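PDB 7KCT: 2-oxoglutarate carboxylase small subunit from Hydrogenobacter thermophilus, which is a biotin carboxylase-type subunit with an ATP-grasp domain, modelled here with ADP, magnesium and bicarbonate. Local coordinates for residues Pro64-Thr67 with Glu72-Val75; Gly175-Arg180 with Val186-Asn191; Tyr276-Thr281 with Lys318-Ile323; Glu364-Pro369 with Val376-Ser381; Ile431-Asp436 with Thr446-Glu451. All coordinates share one frame; numbering follows the deposited sequence.

Interaction 1. Residues Pro64-Thr67 with Glu72-Val75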
# COMPACT_ATOMS: atom_id res chain seq x y z
N PRO A 64 -20.31 23.89 10.63
CA PRO A 64 -19.31 22.88 10.26
C PRO A 64 -17.90 23.16 10.71
O PRO A 64 -17.16 22.21 10.94
CB PRO A 64 -19.42 22.82 8.73
CG PRO A 64 -20.93 23.11 8.46
CD PRO A 64 -21.17 24.26 9.47
N LEU A 65 -17.48 24.42 10.83
CA LEU A 65 -16.10 24.60 11.28
C LEU A 65 -16.01 24.65 12.79
O LEU A 65 -14.99 24.26 13.35
CB LEU A 65 -15.48 25.87 10.71
CG LEU A 65 -15.22 25.98 9.22
CD1 LEU A 65 -14.36 27.20 9.00
CD2 LEU A 65 -14.56 24.76 8.69
N ASP A 66 -17.04 25.19 13.45
CA ASP A 66 -17.08 25.27 14.90
C ASP A 66 -16.96 23.89 15.53
O ASP A 66 -16.48 23.78 16.65
CB ASP A 66 -18.39 25.92 15.32
CG ASP A 66 -18.62 25.89 16.82
OD1 ASP A 66 -17.83 26.53 17.55
OD2 ASP A 66 -19.61 25.25 17.26
N THR A 67 -17.44 22.85 14.83
CA THR A 67 -17.22 21.47 15.26
C THR A 67 -15.77 21.23 15.67
O THR A 67 -15.50 20.64 16.72
CB THR A 67 -17.60 20.51 14.13
OG1 THR A 67 -19.00 20.63 13.85
CG2 THR A 67 -17.25 19.03 14.50
N GLU A 72 -12.88 24.75 23.91
CA GLU A 72 -13.48 24.40 25.19
C GLU A 72 -14.37 23.16 25.09
O GLU A 72 -14.33 22.28 25.97
CB GLU A 72 -14.27 25.58 25.75
N ARG A 73 -15.20 23.08 24.04
CA ARG A 73 -16.11 21.96 23.90
C ARG A 73 -15.38 20.65 23.65
O ARG A 73 -15.78 19.61 24.18
CB ARG A 73 -17.12 22.23 22.78
CG ARG A 73 -18.30 21.30 22.87
CD ARG A 73 -19.17 21.30 21.60
NE ARG A 73 -19.95 22.54 21.45
CZ ARG A 73 -19.71 23.47 20.53
NH1 ARG A 73 -18.71 23.30 19.68
NH2 ARG A 73 -20.47 24.56 20.45
N ILE A 74 -14.28 20.68 22.88
CA ILE A 74 -13.53 19.46 22.57
C ILE A 74 -12.80 18.93 23.81
O ILE A 74 -12.78 17.73 24.07
CB ILE A 74 -12.55 19.76 21.43
CG1 ILE A 74 -13.35 20.04 20.16
CG2 ILE A 74 -11.61 18.61 21.16
CD1 ILE A 74 -12.54 20.58 18.98
N VAL A 75 -12.18 19.83 24.58
CA VAL A 75 -11.49 19.41 25.79
C VAL A 75 -12.47 18.91 26.83
O VAL A 75 -12.20 17.91 27.52
CB VAL A 75 -10.64 20.58 26.33
CG1 VAL A 75 -10.17 20.24 27.72
CG2 VAL A 75 -9.49 20.80 25.42
O HOH W 1 -16.49 21.88 18.81

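Interaction 2. Residues Gly175-Arg180 with Val186-Asn191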
# COMPACT_ATOMS: atom_id res chain seq x y z
N GLY A 175 -2.30 35.29 2.05
CA GLY A 175 -1.59 36.46 2.52
C GLY A 175 -0.17 36.63 2.03
O GLY A 175 0.66 37.17 2.76
N ILE A 176 0.12 36.22 0.79
CA ILE A 176 1.47 36.27 0.22
C ILE A 176 1.41 37.00 -1.12
O ILE A 176 0.52 36.73 -1.93
CB ILE A 176 2.05 34.85 0.03
CG1 ILE A 176 2.29 34.20 1.40
CG2 ILE A 176 3.32 34.91 -0.86
CD1 ILE A 176 2.52 32.71 1.35
N ARG A 177 2.35 37.93 -1.34
CA ARG A 177 2.32 38.81 -2.51
C ARG A 177 3.71 39.15 -3.02
O ARG A 177 4.54 39.68 -2.28
CB ARG A 177 1.59 40.11 -2.24
CG ARG A 177 0.14 39.97 -1.85
CD ARG A 177 -0.75 39.60 -3.02
NE ARG A 177 -2.14 39.84 -2.64
CZ ARG A 177 -2.87 39.00 -1.91
NH1 ARG A 177 -2.35 37.85 -1.48
NH2 ARG A 177 -4.11 39.31 -1.59
N ILE A 178 3.92 38.90 -4.31
CA ILE A 178 5.18 39.30 -4.94
C ILE A 178 5.11 40.76 -5.36
O ILE A 178 4.10 41.18 -5.93
CB ILE A 178 5.48 38.40 -6.16
CG1 ILE A 178 5.64 36.95 -5.71
CG2 ILE A 178 6.72 38.87 -6.89
CD1 ILE A 178 5.43 35.91 -6.85
N CYS A 179 6.17 41.53 -5.13
CA CYS A 179 6.20 42.95 -5.48
C CYS A 179 7.50 43.24 -6.21
O CYS A 179 8.58 43.07 -5.63
CB CYS A 179 6.05 43.86 -4.25
SG CYS A 179 4.79 43.35 -3.02
N ARG A 180 7.41 43.65 -7.47
CA ARG A 180 8.60 43.83 -8.31
C ARG A 180 8.99 45.30 -8.48
O ARG A 180 10.04 45.59 -9.07
CB ARG A 180 8.36 43.17 -9.67
CG ARG A 180 8.28 41.63 -9.53
CD ARG A 180 8.24 40.92 -10.84
NE ARG A 180 7.96 39.49 -10.72
CZ ARG A 180 8.89 38.57 -10.58
NH1 ARG A 180 10.17 38.92 -10.52
NH2 ARG A 180 8.55 37.29 -10.51
N VAL A 186 3.08 49.01 -2.69
CA VAL A 186 2.07 49.81 -2.01
C VAL A 186 0.68 49.22 -2.25
O VAL A 186 -0.11 49.09 -1.31
CB VAL A 186 2.16 51.28 -2.47
CG1 VAL A 186 1.02 52.06 -1.84
CG2 VAL A 186 3.53 51.83 -2.11
N ARG A 187 0.38 48.82 -3.49
CA ARG A 187 -0.88 48.15 -3.72
C ARG A 187 -0.98 46.90 -2.89
O ARG A 187 -1.97 46.68 -2.19
CB ARG A 187 -1.07 47.78 -5.18
CG ARG A 187 -2.50 47.31 -5.50
CD ARG A 187 -2.86 47.15 -6.99
NE ARG A 187 -1.71 47.25 -7.91
CZ ARG A 187 -1.30 48.37 -8.57
NH1 ARG A 187 -1.94 49.51 -8.43
NH2 ARG A 187 -0.18 48.29 -9.32
N ASN A 188 0.04 46.04 -2.98
CA ASN A 188 -0.06 44.72 -2.38
C ASN A 188 -0.08 44.77 -0.86
O ASN A 188 -0.63 43.86 -0.22
CB ASN A 188 1.09 43.84 -2.85
CG ASN A 188 0.93 43.35 -4.27
OD1 ASN A 188 -0.18 43.33 -4.80
ND2 ASN A 188 2.04 42.99 -4.91
N TYR A 189 0.56 45.77 -0.24
CA TYR A 189 0.54 45.86 1.22
C TYR A 189 -0.88 45.87 1.78
O TYR A 189 -1.24 44.97 2.55
CB TYR A 189 1.32 47.10 1.67
CG TYR A 189 1.50 47.19 3.17
CD1 TYR A 189 2.54 46.54 3.82
CD2 TYR A 189 0.61 47.93 3.93
CE1 TYR A 189 2.69 46.64 5.21
CE2 TYR A 189 0.75 48.04 5.31
CZ TYR A 189 1.78 47.39 5.95
OH TYR A 189 1.92 47.51 7.32
N GLU A 190 -1.72 46.82 1.32
CA GLU A 190 -3.11 46.95 1.81
C GLU A 190 -3.87 45.66 1.56
O GLU A 190 -4.65 45.19 2.41
CB GLU A 190 -3.85 48.07 1.09
N ASN A 191 -3.63 45.05 0.40
CA ASN A 191 -4.40 43.86 0.02
C ASN A 191 -3.97 42.63 0.81
O ASN A 191 -4.83 41.83 1.22
CB ASN A 191 -4.30 43.54 -1.48
CG ASN A 191 -4.84 44.67 -2.35
OD1 ASN A 191 -5.29 45.71 -1.85
ND2 ASN A 191 -4.72 44.50 -3.67

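Interaction 3. Residues Tyr276-Thr281 with Lys318-Ile323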
# COMPACT_ATOMS: atom_id res chain seq x y z
N TYR A 276 12.12 21.42 21.28
CA TYR A 276 11.06 20.84 20.46
C TYR A 276 10.96 19.35 20.75
O TYR A 276 11.98 18.67 20.86
CB TYR A 276 11.33 21.05 18.94
CG TYR A 276 10.06 20.91 18.11
CD1 TYR A 276 9.17 21.94 18.03
CD2 TYR A 276 9.74 19.73 17.44
CE1 TYR A 276 8.00 21.83 17.35
CE2 TYR A 276 8.53 19.61 16.72
CZ TYR A 276 7.67 20.67 16.70
OH TYR A 276 6.45 20.68 16.03
N TYR A 277 9.73 18.83 20.82
CA TYR A 277 9.49 17.39 20.77
C TYR A 277 8.20 17.13 19.99
O TYR A 277 7.45 18.06 19.67
CB TYR A 277 9.46 16.73 22.18
CG TYR A 277 8.54 17.36 23.22
CD1 TYR A 277 7.16 17.25 23.10
CD2 TYR A 277 9.05 18.00 24.37
CE1 TYR A 277 6.31 17.80 24.04
CE2 TYR A 277 8.20 18.58 25.33
CZ TYR A 277 6.83 18.46 25.17
OH TYR A 277 5.96 19.01 26.09
N SER A 278 7.96 15.87 19.68
CA SER A 278 6.87 15.44 18.79
C SER A 278 7.39 15.71 17.38
O SER A 278 8.60 15.89 17.19
CB SER A 278 5.55 16.16 19.04
OG SER A 278 4.54 15.45 18.32
N ALA A 279 6.49 15.75 16.41
CA ALA A 279 6.83 15.96 15.02
C ALA A 279 6.70 17.44 14.69
O ALA A 279 5.85 18.16 15.24
CB ALA A 279 5.91 15.15 14.09
N GLY A 280 7.56 17.90 13.81
CA GLY A 280 7.50 19.26 13.32
C GLY A 280 8.32 19.33 12.05
O GLY A 280 9.08 18.42 11.74
N THR A 281 8.12 20.40 11.30
CA THR A 281 8.79 20.56 10.02
C THR A 281 9.37 21.96 9.92
O THR A 281 8.68 22.92 10.25
CB THR A 281 7.80 20.33 8.85
OG1 THR A 281 7.47 18.94 8.80
CG2 THR A 281 8.43 20.80 7.53
N LYS A 318 2.48 7.14 14.67
CA LYS A 318 2.57 6.25 15.82
C LYS A 318 3.60 6.78 16.82
O LYS A 318 3.37 6.73 18.03
CB LYS A 318 2.91 4.83 15.35
CG LYS A 318 2.68 3.78 16.42
CD LYS A 318 2.94 2.35 15.96
CE LYS A 318 1.88 1.84 15.02
NZ LYS A 318 2.02 0.35 14.83
N TRP A 319 4.74 7.30 16.32
CA TRP A 319 5.75 7.86 17.23
C TRP A 319 5.23 9.10 17.93
O TRP A 319 5.51 9.29 19.13
CB TRP A 319 7.08 8.16 16.47
CG TRP A 319 7.91 6.93 16.49
CD1 TRP A 319 8.22 6.11 15.43
CD2 TRP A 319 8.50 6.31 17.65
NE1 TRP A 319 8.91 5.02 15.87
CE2 TRP A 319 9.14 5.13 17.22
CE3 TRP A 319 8.58 6.66 19.01
CZ2 TRP A 319 9.83 4.28 18.10
CZ3 TRP A 319 9.27 5.83 19.88
CH2 TRP A 319 9.88 4.65 19.42
N GLN A 320 4.48 9.97 17.24
CA GLN A 320 3.85 11.07 17.96
C GLN A 320 3.15 10.55 19.21
O GLN A 320 3.28 11.11 20.29
CB GLN A 320 2.85 11.80 17.05
CG GLN A 320 3.40 12.91 16.14
CD GLN A 320 2.29 13.55 15.35
OE1 GLN A 320 1.57 12.87 14.59
NE2 GLN A 320 2.07 14.83 15.59
N ILE A 321 2.37 9.49 19.05
CA ILE A 321 1.52 9.02 20.14
C ILE A 321 2.37 8.41 21.25
O ILE A 321 2.14 8.66 22.42
CB ILE A 321 0.49 8.02 19.60
CG1 ILE A 321 -0.47 8.75 18.66
CG2 ILE A 321 -0.29 7.41 20.77
CD1 ILE A 321 -1.23 7.85 17.76
N ARG A 322 3.38 7.63 20.89
CA ARG A 322 4.27 7.06 21.88
C ARG A 322 5.05 8.14 22.64
O ARG A 322 5.30 8.00 23.84
CB ARG A 322 5.26 6.14 21.19
CG ARG A 322 4.73 4.82 20.76
CD ARG A 322 5.78 4.10 19.88
NE ARG A 322 5.41 2.71 19.85
CZ ARG A 322 5.43 1.93 18.77
NH1 ARG A 322 5.83 2.40 17.59
NH2 ARG A 322 5.01 0.67 18.90
N ILE A 323 5.55 9.15 21.92
CA ILE A 323 6.28 10.24 22.52
C ILE A 323 5.40 10.98 23.51
O ILE A 323 5.84 11.32 24.61
CB ILE A 323 6.81 11.20 21.42
CG1 ILE A 323 8.05 10.68 20.75
CG2 ILE A 323 7.08 12.58 21.97
CD1 ILE A 323 8.29 11.35 19.39
O HOH W 2 3.38 17.31 16.19
O HOH W 3 4.19 13.71 20.51

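Interaction 4. Residues Glu364-Pro369 with Val376-Ser381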
# COMPACT_ATOMS: atom_id res chain seq x y z
N GLU A 364 -19.51 9.25 -7.37
CA GLU A 364 -20.30 8.17 -7.96
C GLU A 364 -19.35 6.98 -8.11
O GLU A 364 -19.19 6.18 -7.18
CB GLU A 364 -20.89 8.60 -9.31
N ARG A 365 -18.66 6.90 -9.23
CA ARG A 365 -17.71 5.81 -9.42
C ARG A 365 -16.47 6.05 -8.57
O ARG A 365 -15.99 7.18 -8.44
CB ARG A 365 -17.35 5.65 -10.90
CG ARG A 365 -18.51 5.20 -11.83
CD ARG A 365 -18.16 5.45 -13.30
NE ARG A 365 -19.33 5.26 -14.17
N TYR A 366 -15.96 4.98 -7.96
CA TYR A 366 -14.79 5.11 -7.09
C TYR A 366 -14.05 3.78 -7.05
O TYR A 366 -14.60 2.78 -6.59
CB TYR A 366 -15.21 5.53 -5.68
CG TYR A 366 -14.08 6.01 -4.84
CD1 TYR A 366 -13.45 7.22 -5.09
CD2 TYR A 366 -13.59 5.23 -3.82
CE1 TYR A 366 -12.41 7.67 -4.31
CE2 TYR A 366 -12.52 5.65 -3.04
CZ TYR A 366 -11.92 6.87 -3.31
OH TYR A 366 -10.86 7.30 -2.53
N TYR A 367 -12.84 3.77 -7.56
CA TYR A 367 -12.01 2.57 -7.48
C TYR A 367 -10.62 3.00 -7.05
O TYR A 367 -10.00 3.83 -7.73
CB TYR A 367 -11.92 1.82 -8.81
CG TYR A 367 -10.85 0.74 -8.77
CD1 TYR A 367 -11.11 -0.51 -8.21
CD2 TYR A 367 -9.57 0.98 -9.27
CE1 TYR A 367 -10.11 -1.52 -8.19
CE2 TYR A 367 -8.59 0.03 -9.24
CZ TYR A 367 -8.85 -1.21 -8.68
OH TYR A 367 -7.84 -2.15 -8.70
N VAL A 368 -10.13 2.42 -5.96
CA VAL A 368 -8.83 2.73 -5.38
C VAL A 368 -7.75 1.78 -5.93
O VAL A 368 -7.87 0.56 -5.76
CB VAL A 368 -8.93 2.62 -3.85
CG1 VAL A 368 -7.61 2.92 -3.21
CG2 VAL A 368 -9.96 3.57 -3.32
N PRO A 369 -6.67 2.27 -6.50
CA PRO A 369 -5.62 1.35 -6.95
C PRO A 369 -4.83 0.77 -5.78
O PRO A 369 -4.74 1.35 -4.71
CB PRO A 369 -4.74 2.23 -7.84
CG PRO A 369 -4.81 3.56 -7.17
CD PRO A 369 -6.25 3.68 -6.67
N VAL A 376 -2.35 4.19 -0.20
CA VAL A 376 -3.44 5.12 -0.40
C VAL A 376 -3.91 5.58 0.96
O VAL A 376 -4.18 4.75 1.84
CB VAL A 376 -4.61 4.50 -1.17
CG1 VAL A 376 -5.72 5.57 -1.36
CG2 VAL A 376 -4.15 4.00 -2.51
N GLU A 377 -4.01 6.90 1.14
CA GLU A 377 -4.59 7.52 2.33
C GLU A 377 -5.90 8.19 1.90
O GLU A 377 -5.89 9.15 1.11
CB GLU A 377 -3.64 8.53 2.96
CG GLU A 377 -2.31 7.93 3.40
CD GLU A 377 -2.34 7.22 4.78
OE1 GLU A 377 -3.26 7.46 5.65
OE2 GLU A 377 -1.42 6.40 4.99
N HIS A 378 -7.03 7.69 2.40
CA HIS A 378 -8.28 8.20 1.87
C HIS A 378 -9.42 7.93 2.85
O HIS A 378 -9.33 7.06 3.73
CB HIS A 378 -8.57 7.59 0.47
CG HIS A 378 -9.11 6.20 0.52
ND1 HIS A 378 -10.25 5.82 -0.16
CD2 HIS A 378 -8.71 5.11 1.22
CE1 HIS A 378 -10.53 4.56 0.13
NE2 HIS A 378 -9.60 4.10 0.95
N ALA A 379 -10.50 8.69 2.70
CA ALA A 379 -11.65 8.48 3.56
C ALA A 379 -12.94 8.43 2.76
O ALA A 379 -14.00 8.78 3.28
CB ALA A 379 -11.73 9.56 4.64
N SER A 380 -12.86 7.98 1.52
CA SER A 380 -13.94 8.09 0.55
C SER A 380 -14.43 6.74 0.07
O SER A 380 -13.72 5.74 0.12
CB SER A 380 -13.51 8.91 -0.68
OG SER A 380 -13.44 10.27 -0.32
N SER A 381 -15.69 6.76 -0.37
CA SER A 381 -16.47 5.66 -0.90
C SER A 381 -17.49 6.27 -1.86
O SER A 381 -17.79 7.47 -1.80
CB SER A 381 -17.24 4.88 0.18
OG SER A 381 -16.40 4.04 0.93

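Interaction 5. Residues Ile431-Asp436 with Thr446-Glu451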
# COMPACT_ATOMS: atom_id res chain seq x y z
N ILE A 431 -1.50 13.15 -13.93
CA ILE A 431 -0.98 12.20 -14.91
C ILE A 431 -0.03 12.90 -15.87
O ILE A 431 1.04 12.39 -16.22
CB ILE A 431 -2.15 11.51 -15.66
CG1 ILE A 431 -2.90 10.56 -14.73
CG2 ILE A 431 -1.64 10.79 -16.88
CD1 ILE A 431 -4.28 10.12 -15.26
N ASN A 432 -0.42 14.10 -16.32
CA ASN A 432 0.41 14.83 -17.29
C ASN A 432 1.73 15.27 -16.68
O ASN A 432 2.74 15.34 -17.38
CB ASN A 432 -0.36 16.04 -17.84
CG ASN A 432 -1.39 15.66 -18.90
OD1 ASN A 432 -1.33 14.60 -19.48
ND2 ASN A 432 -2.33 16.54 -19.15
N ILE A 433 1.74 15.65 -15.40
CA ILE A 433 3.00 15.97 -14.73
C ILE A 433 3.93 14.76 -14.75
O ILE A 433 5.11 14.87 -15.10
CB ILE A 433 2.72 16.47 -13.30
CG1 ILE A 433 1.85 17.73 -13.34
CG2 ILE A 433 4.01 16.70 -12.58
CD1 ILE A 433 1.43 18.29 -11.97
N MET A 434 3.39 13.58 -14.43
CA MET A 434 4.23 12.39 -14.42
C MET A 434 4.76 12.07 -15.82
O MET A 434 5.84 11.48 -15.95
CB MET A 434 3.44 11.19 -13.89
CG MET A 434 2.95 11.31 -12.44
SD MET A 434 4.32 11.67 -11.30
CE MET A 434 3.75 13.11 -10.42
N LYS A 435 4.05 12.46 -16.87
CA LYS A 435 4.53 12.25 -18.24
C LYS A 435 5.45 13.37 -18.75
O LYS A 435 5.99 13.28 -19.85
CB LYS A 435 3.33 12.13 -19.18
CG LYS A 435 2.49 10.89 -19.02
CD LYS A 435 1.22 11.09 -19.87
CE LYS A 435 0.43 9.82 -20.00
NZ LYS A 435 -0.86 10.06 -20.69
N ASP A 436 5.55 14.47 -18.01
CA ASP A 436 6.28 15.62 -18.52
C ASP A 436 7.79 15.40 -18.45
O ASP A 436 8.31 14.97 -17.42
CB ASP A 436 5.88 16.85 -17.72
CG ASP A 436 6.76 18.06 -18.04
OD1 ASP A 436 6.75 18.49 -19.20
OD2 ASP A 436 7.45 18.57 -17.13
N THR A 446 8.99 26.16 -7.94
CA THR A 446 7.64 26.52 -7.49
C THR A 446 6.81 27.18 -8.57
O THR A 446 5.58 27.26 -8.42
CB THR A 446 7.71 27.46 -6.29
OG1 THR A 446 8.42 28.65 -6.65
CG2 THR A 446 8.45 26.75 -5.17
N ARG A 447 7.45 27.62 -9.66
CA ARG A 447 6.82 28.20 -10.84
C ARG A 447 6.38 27.12 -11.83
O ARG A 447 5.80 27.45 -12.88
CB ARG A 447 7.83 29.14 -11.56
CG ARG A 447 8.59 30.14 -10.64
CD ARG A 447 7.66 30.94 -9.73
NE ARG A 447 6.58 31.61 -10.46
CZ ARG A 447 6.66 32.83 -10.99
NH1 ARG A 447 7.77 33.54 -10.87
NH2 ARG A 447 5.61 33.33 -11.63
N TYR A 448 6.63 25.86 -11.52
CA TYR A 448 6.38 24.76 -12.46
C TYR A 448 5.05 24.85 -13.19
O TYR A 448 5.01 24.70 -14.42
CB TYR A 448 6.47 23.42 -11.74
CG TYR A 448 6.24 22.26 -12.67
CD1 TYR A 448 7.28 21.69 -13.37
CD2 TYR A 448 4.94 21.79 -12.90
CE1 TYR A 448 7.05 20.61 -14.24
CE2 TYR A 448 4.71 20.75 -13.76
CZ TYR A 448 5.75 20.16 -14.42
OH TYR A 448 5.49 19.12 -15.26
N LEU A 449 3.94 25.05 -12.47
CA LEU A 449 2.63 24.99 -13.12
C LEU A 449 2.41 26.19 -14.05
O LEU A 449 1.81 26.07 -15.13
CB LEU A 449 1.53 24.89 -12.08
CG LEU A 449 1.36 23.51 -11.41
CD1 LEU A 449 0.30 23.55 -10.31
CD2 LEU A 449 1.03 22.39 -12.43
N GLU A 450 2.90 27.37 -13.66
CA GLU A 450 2.82 28.54 -14.54
C GLU A 450 3.68 28.38 -15.79
O GLU A 450 3.39 28.99 -16.82
CB GLU A 450 3.25 29.77 -13.76
CG GLU A 450 2.40 30.08 -12.53
CD GLU A 450 3.13 30.98 -11.52
OE1 GLU A 450 4.01 30.50 -10.77
OE2 GLU A 450 2.82 32.20 -11.50
N GLU A 451 4.75 27.61 -15.71
CA GLU A 451 5.70 27.42 -16.80
C GLU A 451 5.43 26.18 -17.66
O GLU A 451 6.16 25.95 -18.63
CB GLU A 451 7.11 27.32 -16.23
CG GLU A 451 7.56 28.60 -15.49
CD GLU A 451 8.94 28.43 -14.86
OE1 GLU A 451 9.39 27.26 -14.69
OE2 GLU A 451 9.55 29.47 -14.53

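Interaction 1. Residues Pro64-Thr67 with Glu72-Val75
Asp66 OD2 is gripped by three N-H groups: two from the guanidinium of Arg73 across the contact and the backbone N-H of Val62 just before the segment. The salt bridge runs through NH1, with Arg73 NH1 to Asp66 OD2 at 3.2 Å, while the second branch, Arg73 NH2 to Asp66 OD2 at 3.4 Å, adds a weak bond. Carboxylate and guanidinium planes stand 89° apart, so this is not the flat side-by-side pairing of two oxygens with two nitrogens: the arginine reaches one oxygen from above the carboxylate plane. Arg73 leaves its helix extended and then bends at chi3 (-71°), which turns the guanidinium across the aspartate. The two segments belong to successive helices, 66-69 and 71-81, in the Rossmann-like N-terminal domain of biotin carboxylases; they follow strand 56-59, at the margin of the parallel sheet. A water continues the bridge beside the ion pair, accepting from Arg73 NH1 at 2.8 Å and donating to Thr67 O at 2.6 Å. That same carbonyl meets the apolar side of the contact, where Ile74 CD1 lies 3.7 Å from Thr67 O. Thr67 turns its side chain away from helix 71-81, and its OG1 bonds to Ile60 O and Asn42 ND2; Ile74 also packs on Phe99 of helix 97-105.

Interaction 2. Residues Gly175-Arg180 with Val186-Asn191
Asn188 lies between the side chains of Arg177 and Cys179, two residues apart on one face of edge strand 176-179. Its CB sits 3.8 Å from Arg177 CB, and its amide reaches the sulfur: Asn188 ND2 donates to Cys179 SG at 3.4 Å, nearly straight (169°) and with the sulfur in the amide plane. Ile178 O is nearer still to Asn188 ND2, at 2.9 Å, but the angle there is too poor for a hydrogen bond. Farther along, Arg177 bends at chi2 (-74°) and runs beside the helix, its NH2 coming 3.8 Å from Asn191 O. The guanidinium is held by Glu195 of the same helix through a salt bridge, and Arg177 NH1 also donates to Ile176 O at 3.1 Å. Strand and helix run antiparallel, 174° between directions, as helix 182-200 folds back over the small sheet of the ATP-grasp domain, where Leu165 of strand 163-167 touches both Cys179 and Asn188. On the strand's other face Ile176 touches bound ADP. Sulfur is a soft acceptor, so the amide bond is probably modest in strength, and the salt bridge of Arg177 to Glu195 gives the strand a second, charged link to the same helix.

Interaction 3. Residues Tyr276-Thr281 with Lys318-Ile323
Gln320 reaches from its helix toward the start of strand 278-286, and its atoms meet Ser278 and Ala279 in turn. Chi1 of -86° places CG opposite the carbonyl carbon; from there the chain runs on extended (chi2 -179°), carrying the amide past the strand although CB itself does not face it. CG makes the closest approach, 3.5 Å from Ser278 OG, and it also lies 3.9 Å from Ala279 CB, so the methylene meets the hydroxyl and the methyl group on the same side. CD passes both at longer range. At the tip the two amide atoms part company: OE1 turns to His87 NE2, its hydrogen-bonding partner outside the contact, whereas NE2 donates to a water at 2.9 Å. This water is shared, since it also gives a hydrogen bond to Ala279 O at 2.8 Å and bonds Ser278 OG. A second water joins Ser278 OG to Gln320 O at the helix backbone. Polar groups at this buried junction are thus linked through two waters instead of directly. Beside them Ile323 points toward the strand, its CG2 lying 4.1 Å from Ser278 N, and its side chain also rests on Leu222 of the neighbouring strand 215-223. Ala279 O has a further donor in Tyr276 OH, at 2.7 Å, which ties the residues just before the strand to the strand itself. Together the pieces show helix 316-324 packed against the beginning of an inner strand of the four-stranded antiparallel sheet in the ATP-grasp domain; farther along, the same strand carries the magnesium-binding Glu283.

Interaction 4. Residues Glu364-Pro369 with Val376-Ser381
Residues 366-369 and 376-381 run nearly antiparallel, 160° between their end-to-end directions, with facing CA atoms 6.4 Å apart at Tyr366 and Ser381 and contact made largely through side chains. Tyr366 reaches across to His378, and Tyr366 OH and His378 ND1 share a hydrogen bond of 2.9 Å in which either may be the donor. The rings meet rim to rim with their planes only 13° apart, and ND1 lies in the plane of the tyrosine ring; neither ring covers the other. A chi1 of 79° puts the imidazole between its own backbone N and carbonyl carbon, directed at the opposite segment. The hydroxyl has a second partner in Tyr418 OH, while His378 NE2 bonds Val368 O of the second subunit, so the imidazole is held at both nitrogens. Around the tyrosine, Ser381 N lies over one face and Ser380 CB comes 3.6 Å from Tyr366 OH. An apolar patch follows: the two branches of Val368 divide their work, CG2 lying 3.6 Å from His378 CE1 and CG1 lying 3.7 Å from Val376 CG2. That same branch of the second valine, Val376 CG2, also approaches Pro369 O at 3.5 Å. Tyr367 points out of the contact and its OH bonds His378 O of the second subunit; the reciprocal bond is formed as well. The arrangement belongs to the C-terminal domain of the biotin carboxylase fold, at the interface of the dimer, where the two segments of each subunit meet those of its partner.

Interaction 5. Residues Ile431-Asp436 with Thr446-Glu451
Tyr448 and Asp436 approach from opposite directions, joining the end of helix 427-435 to a short, weakly bonded helix at about 448-451 in the biotin carboxylase C-terminal domain. Tyr448 OH donates to Asp436 OD2 at 2.8 Å. The carboxylate plane is turned 72° from the ring, and the hydroxyl meets OD2 from above that plane (55° out of it), while OD2 itself lies at the edge of the ring, near its plane. With CG anti to the backbone N (chi1 -179°), the tyrosine stretches out from its segment toward the aspartate. Asp436 occupies the N-cap position of helix 437-441, and the same OD2 accepts the backbone N-H of Phe439, so one oxygen both caps a helix and receives the phenol. These two donors probably stabilise the negative charge on the carboxylate. Ile433, three residues before the aspartate, crosses the tyrosine obliquely: its CG1 lies 4.2 Å from Tyr448 CE2 and its CG2 lies 3.9 Å from Tyr448 OH. The outer end of the isoleucine meets Leu449 instead, the two side chains crossing at about a right angle. Phe439 and the stacked ring of His452 add to the surroundings of the tyrosine. In the second segment, Thr446 touches bound ADP, and the neighbouring Arg447 grips Glu450 side-on in a salt bridge within the segment, with Arg447 NE to Glu450 OE1 at 2.8 Å and Arg447 NH2 to Glu450 OE2 at 3.0 Å. Between the two helices the apolar contact ends at Ile433 CD1, 4.1 Å from Leu449 CD2.

Overall arrangement
The five contacts follow one another along the chain and pass through three family regions: interaction 1 in the N-terminal, 2 and 3 in the ATP-grasp, 4 and 5 in the C-terminal. Interactions 3, 4 and 5 are buried, interaction 1 partly so, and interaction 2 lies at the surface. An ion pair carries interaction 1; buried interaction 3 relies on waters, and 4 and 5 on tyrosine hydroxyls with apolar neighbours. Interactions 2 and 3 both set a helix against a strand, but in different sheets. Only 2 and 5 touch, where Arg180 NH2 and Arg447 NH1 come within 3.8 Å; Glu212 forms a salt bridge with the first and a weak, long ion pair with the second.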